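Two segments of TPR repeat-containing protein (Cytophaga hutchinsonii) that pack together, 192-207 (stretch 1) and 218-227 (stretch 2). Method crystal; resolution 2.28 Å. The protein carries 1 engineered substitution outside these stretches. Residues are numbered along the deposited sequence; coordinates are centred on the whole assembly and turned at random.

Stretch 1, residues 192-207: DTKQGLAKPYYEKLIE
Stretch 2, residues 218-227: DELIEANEYI

Two helices of a TPR repeat-containing protein, 218-227 and one that includes 199-207, run roughly antiparallel, their N-to-C directions 141° apart and their axes 9.0 Å apart at closest approach. The register is set by three CA-CA pairs: Lys199 with Ile227 at 6.8 Å, Tyr202 with Ala223 at 4.9 Å, and Ile206 with Leu220 at 5.9 Å. The tightest of these falls on an alanine, whose small side chain lets the backbones draw together: Tyr202 CD1 lies 3.5 Å from Ala223 CA, and Ala223 CB also receives Ile206 CG1 at 3.5 Å and Leu205 CD2 at 3.8 Å.

Tyr202, chi1 m (-87°) and chi2 -48°, points toward the partner helix and lays its ring along it, with Glu222 O over one face. This carries the hydroxyl to Glu222, which is fully extended (chi1 and chi2 both t), and Tyr202 OH donates a very short hydrogen bond of 2.5 Å to Glu222 OE1. Glu222 OE1 thus satisfies the buried Tyr202 hydroxyl. The Tyr202 ring also meets the Tyr226 ring obliquely, Tyr202 CD2 to Tyr226 CG at 3.4 Å, with centroids 5.2 Å apart and planes at 38°.

Tyr226 takes chi1 t (171°) and chi2 83°, reaching into the Gly196 to Lys199 turn. That type I turn is closed by Lys199 N to Gly196 O at 2.9 Å. Gly196, at phi/psi 66/31, a region favourable to glycine, brings its CA within 3.2 Å of Tyr226 OH. Ala198 CB sits over a face of the Tyr226 ring, 4.2 Å from the centroid, a CH-pi contact. Water 1 lies 2.8 Å from Tyr226 OH and accepts a weak hydrogen bond from Ala198 N at 3.5 Å, linking phenol and turn. Thr193 (chi1 m) adds its CG2, 3.8 Å from Tyr226 OH.

Ile227 (m, m) directs CD1 to Lys199 CD at 3.8 Å and Glu203 CG at 4.0 Å, using the aliphatic parts of two charged residues. Lys199 (chi1 t, chi2 94°, chi3 144°, chi4 p) leads its end away, where NZ makes a 2.5 Å salt bridge with Glu203 OE2 (Glu203 m, t).

At the other end, Leu205 (t, p) places CD2 3.6 Å from Glu219 O. Ile206 (m, t) has its CA 3.8 Å from Leu220 CD2, Leu220 being m, t. Asn224, chi1 m and chi2 -73°, turns ND2 back to Leu220 O at 2.8 Å, while its OD1 lies 3.7 Å from Ile206 CD1.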

ATOM      1  N   ASP A 192      12.773 -21.779  14.714  1.00 81.12           N
ATOM      2  CA  ASP A 192      12.885 -23.220  14.574  1.00 73.09           C
ATOM      3  C   ASP A 192      11.569 -23.924  14.857  1.00 64.03           C
ATOM      4  O   ASP A 192      11.531 -25.133  15.048  1.00 70.15           O
ATOM      5  CB  ASP A 192      13.999 -23.763  15.469  1.00 68.60           C
ATOM      6  CG  ASP A 192      15.380 -23.414  14.940  1.00 63.43           C
ATOM      7  OD1 ASP A 192      15.609 -23.569  13.714  1.00 55.78           O
ATOM      8  OD2 ASP A 192      16.230 -22.990  15.746  1.00 72.77           O
ATOM      9  N   THR A 193      10.489 -23.150  14.885  1.00 53.59           N
ATOM     10  CA  THR A 193       9.162 -23.697  15.100  1.00 46.87           C
ATOM     11  C   THR A 193       9.052 -24.595  16.331  1.00 48.04           C
ATOM     12  O   THR A 193       8.264 -25.541  16.357  1.00 38.31           O
ATOM     13  CB  THR A 193       8.737 -24.506  13.881  1.00 43.13           C
ATOM     14  OG1 THR A 193       9.055 -23.767  12.695  1.00 44.63           O
ATOM     15  CG2 THR A 193       7.250 -24.786  13.918  1.00 46.93           C
ATOM     16  N   LYS A 194       9.838 -24.294  17.354  1.00 59.60           N
ATOM     17  CA  LYS A 194       9.815 -25.087  18.568  1.00 63.00           C
ATOM     18  C   LYS A 194       8.503 -24.943  19.348  1.00 58.89           C
ATOM     19  O   LYS A 194       8.125 -25.842  20.102  1.00 50.16           O
ATOM     20  CB  LYS A 194      10.995 -24.693  19.459  1.00 69.87           C
ATOM     21  CG  LYS A 194      12.369 -24.880  18.819  1.00 72.14           C
ATOM     22  CD  LYS A 194      13.485 -24.602  19.823  1.00 79.87           C
ATOM     23  CE  LYS A 194      13.347 -25.491  21.062  1.00 85.67           C
ATOM     24  NZ  LYS A 194      14.374 -25.218  22.107  1.00 90.67           N
ATOM     25  N   GLN A 195       7.803 -23.825  19.155  1.00 61.09           N
ATOM     26  CA  GLN A 195       6.556 -23.577  19.880  1.00 61.17           C
ATOM     27  C   GLN A 195       5.283 -23.455  19.049  1.00 51.53           C
ATOM     28  O   GLN A 195       4.191 -23.415  19.611  1.00 46.76           O
ATOM     29  CB  GLN A 195       6.674 -22.308  20.725  1.00 65.92           C
ATOM     30  CG  GLN A 195       7.909 -22.221  21.588  1.00 80.19           C
ATOM     31  CD  GLN A 195       7.779 -21.147  22.638  1.00 93.45           C
ATOM     32  OE1 GLN A 195       7.234 -20.074  22.377  1.00 92.08           O
ATOM     33  NE2 GLN A 195       8.284 -21.423  23.834  1.00104.95           N
ATOM     34  N   GLY A 196       5.418 -23.380  17.729  1.00 49.96           N
ATOM     35  CA  GLY A 196       4.251 -23.253  16.870  1.00 47.93           C
ATOM     36  C   GLY A 196       3.518 -21.934  17.053  1.00 44.50           C
ATOM     37  O   GLY A 196       2.303 -21.864  16.881  1.00 50.90           O
ATOM     38  N   LEU A 197       4.255 -20.882  17.394  1.00 41.05           N
ATOM     39  CA  LEU A 197       3.661 -19.563  17.611  1.00 46.33           C
ATOM     40  C   LEU A 197       2.784 -19.091  16.478  1.00 46.77           C
ATOM     41  O   LEU A 197       1.796 -18.403  16.703  1.00 54.47           O
ATOM     42  CB  LEU A 197       4.748 -18.511  17.848  1.00 42.89           C
ATOM     43  CG  LEU A 197       5.494 -18.594  19.180  1.00 40.44           C
ATOM     44  CD1 LEU A 197       6.504 -17.460  19.279  1.00 38.00           C
ATOM     45  CD2 LEU A 197       4.485 -18.514  20.319  1.00 38.83           C
ATOM     46  N   ALA A 198       3.144 -19.461  15.257  1.00 36.51           N
ATOM     47  CA  ALA A 198       2.385 -19.047  14.089  1.00 34.39           C
ATOM     48  C   ALA A 198       1.209 -19.956  13.777  1.00 41.14           C
ATOM     49  O   ALA A 198       0.290 -19.571  13.058  1.00 47.12           O
ATOM     50  CB  ALA A 198       3.309 -18.973  12.883  1.00 24.18           C
ATOM     51  N   LYS A 199       1.235 -21.159  14.331  1.00 38.24           N
ATOM     52  CA  LYS A 199       0.191 -22.160  14.100  1.00 31.18           C
ATOM     53  C   LYS A 199      -1.240 -21.647  14.116  1.00 32.32           C
ATOM     54  O   LYS A 199      -1.958 -21.745  13.127  1.00 36.07           O
ATOM     55  CB  LYS A 199       0.332 -23.281  15.122  1.00 22.91           C
ATOM     56  CG  LYS A 199      -0.712 -24.384  15.031  1.00 31.18           C
ATOM     57  CD  LYS A 199      -0.243 -25.545  14.191  1.00 37.32           C
ATOM     58  CE  LYS A 199      -0.759 -26.850  14.793  1.00 53.14           C
ATOM     59  NZ  LYS A 199      -2.241 -26.872  14.958  1.00 50.56           N
ATOM     60  N   PRO A 200      -1.684 -21.093  15.244  1.00 34.78           N
ATOM     61  CA  PRO A 200      -3.056 -20.588  15.307  1.00 40.13           C
ATOM     62  C   PRO A 200      -3.440 -19.543  14.260  1.00 34.33           C
ATOM     63  O   PRO A 200      -4.565 -19.548  13.754  1.00 35.04           O
ATOM     64  CB  PRO A 200      -3.145 -20.026  16.716  1.00 37.65           C
ATOM     65  CG  PRO A 200      -1.735 -19.608  17.003  1.00 37.21           C
ATOM     66  CD  PRO A 200      -0.960 -20.789  16.486  1.00 35.07           C
ATOM     67  N   TYR A 201      -2.519 -18.640  13.941  1.00 27.68           N
ATOM     68  CA  TYR A 201      -2.824 -17.590  12.966  1.00 30.91           C
ATOM     69  C   TYR A 201      -2.998 -18.142  11.558  1.00 37.11           C
ATOM     70  O   TYR A 201      -3.897 -17.718  10.826  1.00 35.62           O
ATOM     71  CB  TYR A 201      -1.741 -16.508  13.028  1.00 21.45           C
ATOM     72  CG  TYR A 201      -1.607 -15.970  14.437  1.00 30.02           C
ATOM     73  CD1 TYR A 201      -2.681 -15.313  15.054  1.00 38.73           C
ATOM     74  CD2 TYR A 201      -0.476 -16.236  15.202  1.00 28.31           C
ATOM     75  CE1 TYR A 201      -2.635 -14.957  16.391  1.00 43.34           C
ATOM     76  CE2 TYR A 201      -0.419 -15.881  16.550  1.00 32.41           C
ATOM     77  CZ  TYR A 201      -1.505 -15.247  17.136  1.00 45.92           C
ATOM     78  OH  TYR A 201      -1.475 -14.940  18.474  1.00 49.17           O
ATOM     79  N   TYR A 202      -2.156 -19.100  11.180  1.00 35.88           N
ATOM     80  CA  TYR A 202      -2.276 -19.701   9.858  1.00 36.24           C
ATOM     81  C   TYR A 202      -3.547 -20.553   9.821  1.00 41.72           C
ATOM     82  O   TYR A 202      -4.188 -20.690   8.768  1.00 38.44           O
ATOM     83  CB  TYR A 202      -1.039 -20.565   9.527  1.00 30.90           C
ATOM     84  CG  TYR A 202       0.109 -19.788   8.904  1.00 26.21           C
ATOM     85  CD1 TYR A 202      -0.120 -18.915   7.841  1.00 17.99           C
ATOM     86  CD2 TYR A 202       1.416 -19.915   9.376  1.00 27.02           C
ATOM     87  CE1 TYR A 202       0.927 -18.180   7.264  1.00 24.83           C
ATOM     88  CE2 TYR A 202       2.474 -19.182   8.801  1.00 35.11           C
ATOM     89  CZ  TYR A 202       2.211 -18.317   7.751  1.00 38.04           C
ATOM     90  OH  TYR A 202       3.211 -17.562   7.195  1.00 26.61           O
ATOM     91  N   GLU A 203      -3.914 -21.122  10.970  1.00 41.33           N
ATOM     92  CA  GLU A 203      -5.118 -21.944  11.035  1.00 44.51           C
ATOM     93  C   GLU A 203      -6.311 -21.031  10.824  1.00 47.00           C
ATOM     94  O   GLU A 203      -7.239 -21.383  10.093  1.00 39.33           O
ATOM     95  CB  GLU A 203      -5.214 -22.679  12.376  1.00 49.53           C
ATOM     96  CG  GLU A 203      -4.236 -23.839  12.478  1.00 61.94           C
ATOM     97  CD  GLU A 203      -4.266 -24.533  13.821  1.00 71.49           C
ATOM     98  OE1 GLU A 203      -4.334 -23.831  14.849  1.00 72.61           O
ATOM     99  OE2 GLU A 203      -4.202 -25.780  13.847  1.00 77.12           O
ATOM    100  N   LYS A 204      -6.282 -19.847  11.439  1.00 44.62           N
ATOM    101  CA  LYS A 204      -7.376 -18.899  11.264  1.00 46.54           C
ATOM    102  C   LYS A 204      -7.379 -18.363   9.832  1.00 42.34           C
ATOM    103  O   LYS A 204      -8.436 -18.089   9.263  1.00 33.56           O
ATOM    104  CB  LYS A 204      -7.247 -17.746  12.257  1.00 41.00           C
ATOM    105  CG  LYS A 204      -8.179 -17.857  13.463  1.00 50.43           C
ATOM    106  CD  LYS A 204      -9.631 -17.575  13.073  1.00 61.84           C
ATOM    107  CE  LYS A 204     -10.551 -17.516  14.296  1.00 71.70           C
ATOM    108  NZ  LYS A 204     -11.844 -16.817  14.004  1.00 72.13           N
ATOM    109  N   LEU A 205      -6.189 -18.225   9.252  1.00 46.29           N
ATOM    110  CA  LEU A 205      -6.053 -17.739   7.884  1.00 36.94           C
ATOM    111  C   LEU A 205      -6.778 -18.685   6.936  1.00 42.97           C
ATOM    112  O   LEU A 205      -7.473 -18.259   6.018  1.00 37.59           O
ATOM    113  CB  LEU A 205      -4.591 -17.688   7.479  1.00 26.38           C
ATOM    114  CG  LEU A 205      -4.457 -17.099   6.082  1.00 29.16           C
ATOM    115  CD1 LEU A 205      -4.638 -15.595   6.171  1.00 34.19           C
ATOM    116  CD2 LEU A 205      -3.100 -17.403   5.513  1.00 29.62           C
ATOM    117  N   ILE A 206      -6.588 -19.980   7.155  1.00 44.19           N
ATOM    118  CA  ILE A 206      -7.246 -20.992   6.337  1.00 42.01           C
ATOM    119  C   ILE A 206      -8.738 -20.957   6.671  1.00 46.11           C
ATOM    120  O   ILE A 206      -9.580 -21.208   5.811  1.00 45.60           O
ATOM    121  CB  ILE A 206      -6.693 -22.410   6.638  1.00 31.97           C
ATOM    122  CG1 ILE A 206      -5.242 -22.518   6.180  1.00 32.67           C
ATOM    123  CG2 ILE A 206      -7.547 -23.462   5.953  1.00 23.00           C
ATOM    124  CD1 ILE A 206      -4.573 -23.840   6.583  1.00 43.53           C
ATOM    125  N   GLU A 207      -9.059 -20.645   7.927  1.00 51.05           N
ATOM    126  CA  GLU A 207     -10.454 -20.578   8.351  1.00 53.75           C
ATOM    127  C   GLU A 207     -11.185 -19.577   7.470  1.00 58.36           C
ATOM    128  O   GLU A 207     -12.132 -19.927   6.766  1.00 58.71           O
ATOM    129  CB  GLU A 207     -10.566 -20.152   9.825  1.00 57.34           C
ATOM    130  CG  GLU A 207     -10.998 -21.269  10.776  1.00 74.09           C
ATOM    131  CD  GLU A 207     -10.943 -20.855  12.239  1.00 86.59           C
ATOM    132  OE1 GLU A 207     -11.610 -19.865  12.598  1.00 94.21           O
ATOM    133  OE2 GLU A 207     -10.238 -21.520  13.032  1.00 83.63           O
ATOM    134  N   ASP A 218      -2.124 -18.300  -2.946  1.00 37.86           N
ATOM    135  CA  ASP A 218      -0.831 -18.102  -2.295  1.00 45.44           C
ATOM    136  C   ASP A 218      -0.870 -18.078  -0.764  1.00 42.44           C
ATOM    137  O   ASP A 218       0.045 -18.583  -0.112  1.00 31.14           O
ATOM    138  CB  ASP A 218      -0.162 -16.821  -2.812  1.00 46.27           C
ATOM    139  CG  ASP A 218       0.018 -16.821  -4.319  1.00 46.98           C
ATOM    140  OD1 ASP A 218       0.265 -17.902  -4.897  1.00 50.81           O
ATOM    141  OD2 ASP A 218      -0.077 -15.731  -4.926  1.00 48.61           O
ATOM    142  N   GLU A 219      -1.908 -17.482  -0.185  1.00 36.38           N
ATOM    143  CA  GLU A 219      -2.013 -17.437   1.273  1.00 36.19           C
ATOM    144  C   GLU A 219      -2.318 -18.838   1.834  1.00 41.33           C
ATOM    145  O   GLU A 219      -1.713 -19.272   2.815  1.00 46.50           O
ATOM    146  CB  GLU A 219      -3.111 -16.458   1.730  1.00 45.71           C
ATOM    147  CG  GLU A 219      -2.917 -14.979   1.371  1.00 57.70           C
ATOM    148  CD  GLU A 219      -3.117 -14.683  -0.109  1.00 59.34           C
ATOM    149  OE1 GLU A 219      -3.955 -15.340  -0.751  1.00 59.74           O
ATOM    150  OE2 GLU A 219      -2.445 -13.777  -0.634  1.00 53.58           O
ATOM    151  N   LEU A 220      -3.255 -19.544   1.210  1.00 30.99           N
ATOM    152  CA  LEU A 220      -3.629 -20.884   1.660  1.00 41.60           C
ATOM    153  C   LEU A 220      -2.469 -21.864   1.544  1.00 40.03           C
ATOM    154  O   LEU A 220      -2.259 -22.717   2.415  1.00 37.66           O
ATOM    155  CB  LEU A 220      -4.830 -21.397   0.857  1.00 33.26           C
ATOM    156  CG  LEU A 220      -6.158 -20.766   1.274  1.00 41.15           C
ATOM    157  CD1 LEU A 220      -7.196 -21.036   0.204  1.00 40.31           C
ATOM    158  CD2 LEU A 220      -6.599 -21.317   2.647  1.00 43.82           C
ATOM    159  N   ILE A 221      -1.712 -21.733   0.465  1.00 30.98           N
ATOM    160  CA  ILE A 221      -0.574 -22.605   0.249  1.00 30.19           C
ATOM    161  C   ILE A 221       0.464 -22.356   1.328  1.00 35.02           C
ATOM    162  O   ILE A 221       1.040 -23.303   1.868  1.00 34.40           O
ATOM    163  CB  ILE A 221       0.023 -22.370  -1.151  1.00 25.42           C
ATOM    164  CG1 ILE A 221      -0.900 -23.004  -2.196  1.00 31.71           C
ATOM    165  CG2 ILE A 221       1.429 -22.943  -1.238  1.00 33.03           C
ATOM    166  CD1 ILE A 221      -0.412 -22.876  -3.627  1.00 24.48           C
ATOM    167  N   GLU A 222       0.701 -21.081   1.643  1.00 22.68           N
ATOM    168  CA  GLU A 222       1.670 -20.716   2.679  1.00 28.36           C
ATOM    169  C   GLU A 222       1.208 -21.248   4.033  1.00 28.12           C
ATOM    170  O   GLU A 222       1.993 -21.793   4.807  1.00 34.99           O
ATOM    171  CB  GLU A 222       1.825 -19.193   2.759  1.00 28.77           C
ATOM    172  CG  GLU A 222       2.738 -18.687   3.887  1.00 26.17           C
ATOM    173  CD  GLU A 222       2.867 -17.171   3.869  1.00 31.83           C
ATOM    174  OE1 GLU A 222       3.149 -16.546   4.919  1.00 35.94           O
ATOM    175  OE2 GLU A 222       2.684 -16.604   2.775  1.00 24.76           O
ATOM    176  N   ALA A 223      -0.078 -21.076   4.312  1.00 24.02           N
ATOM    177  CA  ALA A 223      -0.650 -21.529   5.567  1.00 27.91           C
ATOM    178  C   ALA A 223      -0.521 -23.046   5.683  1.00 27.17           C
ATOM    179  O   ALA A 223      -0.068 -23.563   6.699  1.00 36.50           O
ATOM    180  CB  ALA A 223      -2.104 -21.111   5.645  1.00 20.09           C
ATOM    181  N   ASN A 224      -0.900 -23.765   4.636  1.00 22.72           N
ATOM    182  CA  ASN A 224      -0.814 -25.217   4.676  1.00 33.32           C
ATOM    183  C   ASN A 224       0.614 -25.729   4.742  1.00 35.10           C
ATOM    184  O   ASN A 224       0.881 -26.752   5.382  1.00 33.88           O
ATOM    185  CB  ASN A 224      -1.539 -25.826   3.473  1.00 35.28           C
ATOM    186  CG  ASN A 224      -3.041 -25.901   3.676  1.00 39.56           C
ATOM    187  OD1 ASN A 224      -3.538 -26.723   4.441  1.00 36.47           O
ATOM    188  ND2 ASN A 224      -3.770 -25.035   2.997  1.00 33.67           N
ATOM    189  N   GLU A 225       1.531 -25.024   4.081  1.00 30.67           N
ATOM    190  CA  GLU A 225       2.927 -25.422   4.085  1.00 34.39           C
ATOM    191  C   GLU A 225       3.455 -25.360   5.504  1.00 36.53           C
ATOM    192  O   GLU A 225       4.111 -26.285   5.960  1.00 28.76           O
ATOM    193  CB  GLU A 225       3.757 -24.518   3.172  1.00 36.79           C
ATOM    194  CG  GLU A 225       3.716 -24.900   1.697  1.00 51.64           C
ATOM    195  CD  GLU A 225       4.801 -24.205   0.883  1.00 63.88           C
ATOM    196  OE1 GLU A 225       5.767 -23.702   1.490  1.00 71.81           O
ATOM    197  OE2 GLU A 225       4.703 -24.170  -0.361  1.00 68.76           O
ATOM    198  N   TYR A 226       3.171 -24.274   6.206  1.00 28.06           N
ATOM    199  CA  TYR A 226       3.627 -24.146   7.584  1.00 33.95           C
ATOM    200  C   TYR A 226       3.072 -25.323   8.391  1.00 31.42           C
ATOM    201  O   TYR A 226       3.813 -26.042   9.054  1.00 26.90           O
ATOM    202  CB  TYR A 226       3.124 -22.833   8.191  1.00 22.36           C
ATOM    203  CG  TYR A 226       3.384 -22.731   9.682  1.00 22.23           C
ATOM    204  CD1 TYR A 226       4.625 -22.316  10.169  1.00 22.71           C
ATOM    205  CD2 TYR A 226       2.412 -23.116  10.609  1.00 15.86           C
ATOM    206  CE1 TYR A 226       4.891 -22.285  11.523  1.00 28.71           C
ATOM    207  CE2 TYR A 226       2.680 -23.095  11.968  1.00 24.66           C
ATOM    208  CZ  TYR A 226       3.914 -22.679  12.418  1.00 37.35           C
ATOM    209  OH  TYR A 226       4.169 -22.646  13.770  1.00 44.35           O
ATOM    210  N   ILE A 227       1.760 -25.516   8.318  1.00 31.90           N
ATOM    211  CA  ILE A 227       1.126 -26.596   9.047  1.00 34.65           C
ATOM    212  C   ILE A 227       1.780 -27.937   8.727  1.00 37.03           C
ATOM    213  O   ILE A 227       2.165 -28.677   9.637  1.00 39.41           O
ATOM    214  CB  ILE A 227      -0.384 -26.662   8.733  1.00 34.24           C
ATOM    215  CG1 ILE A 227      -1.037 -25.321   9.061  1.00 24.70           C
ATOM    216  CG2 ILE A 227      -1.049 -27.754   9.568  1.00 31.90           C
ATOM    217  CD1 ILE A 227      -0.951 -24.952  10.518  1.00 32.12           C
TER
HETATM  218  O   HOH W   1       6.232 -20.857  14.423  1.00 36.33           O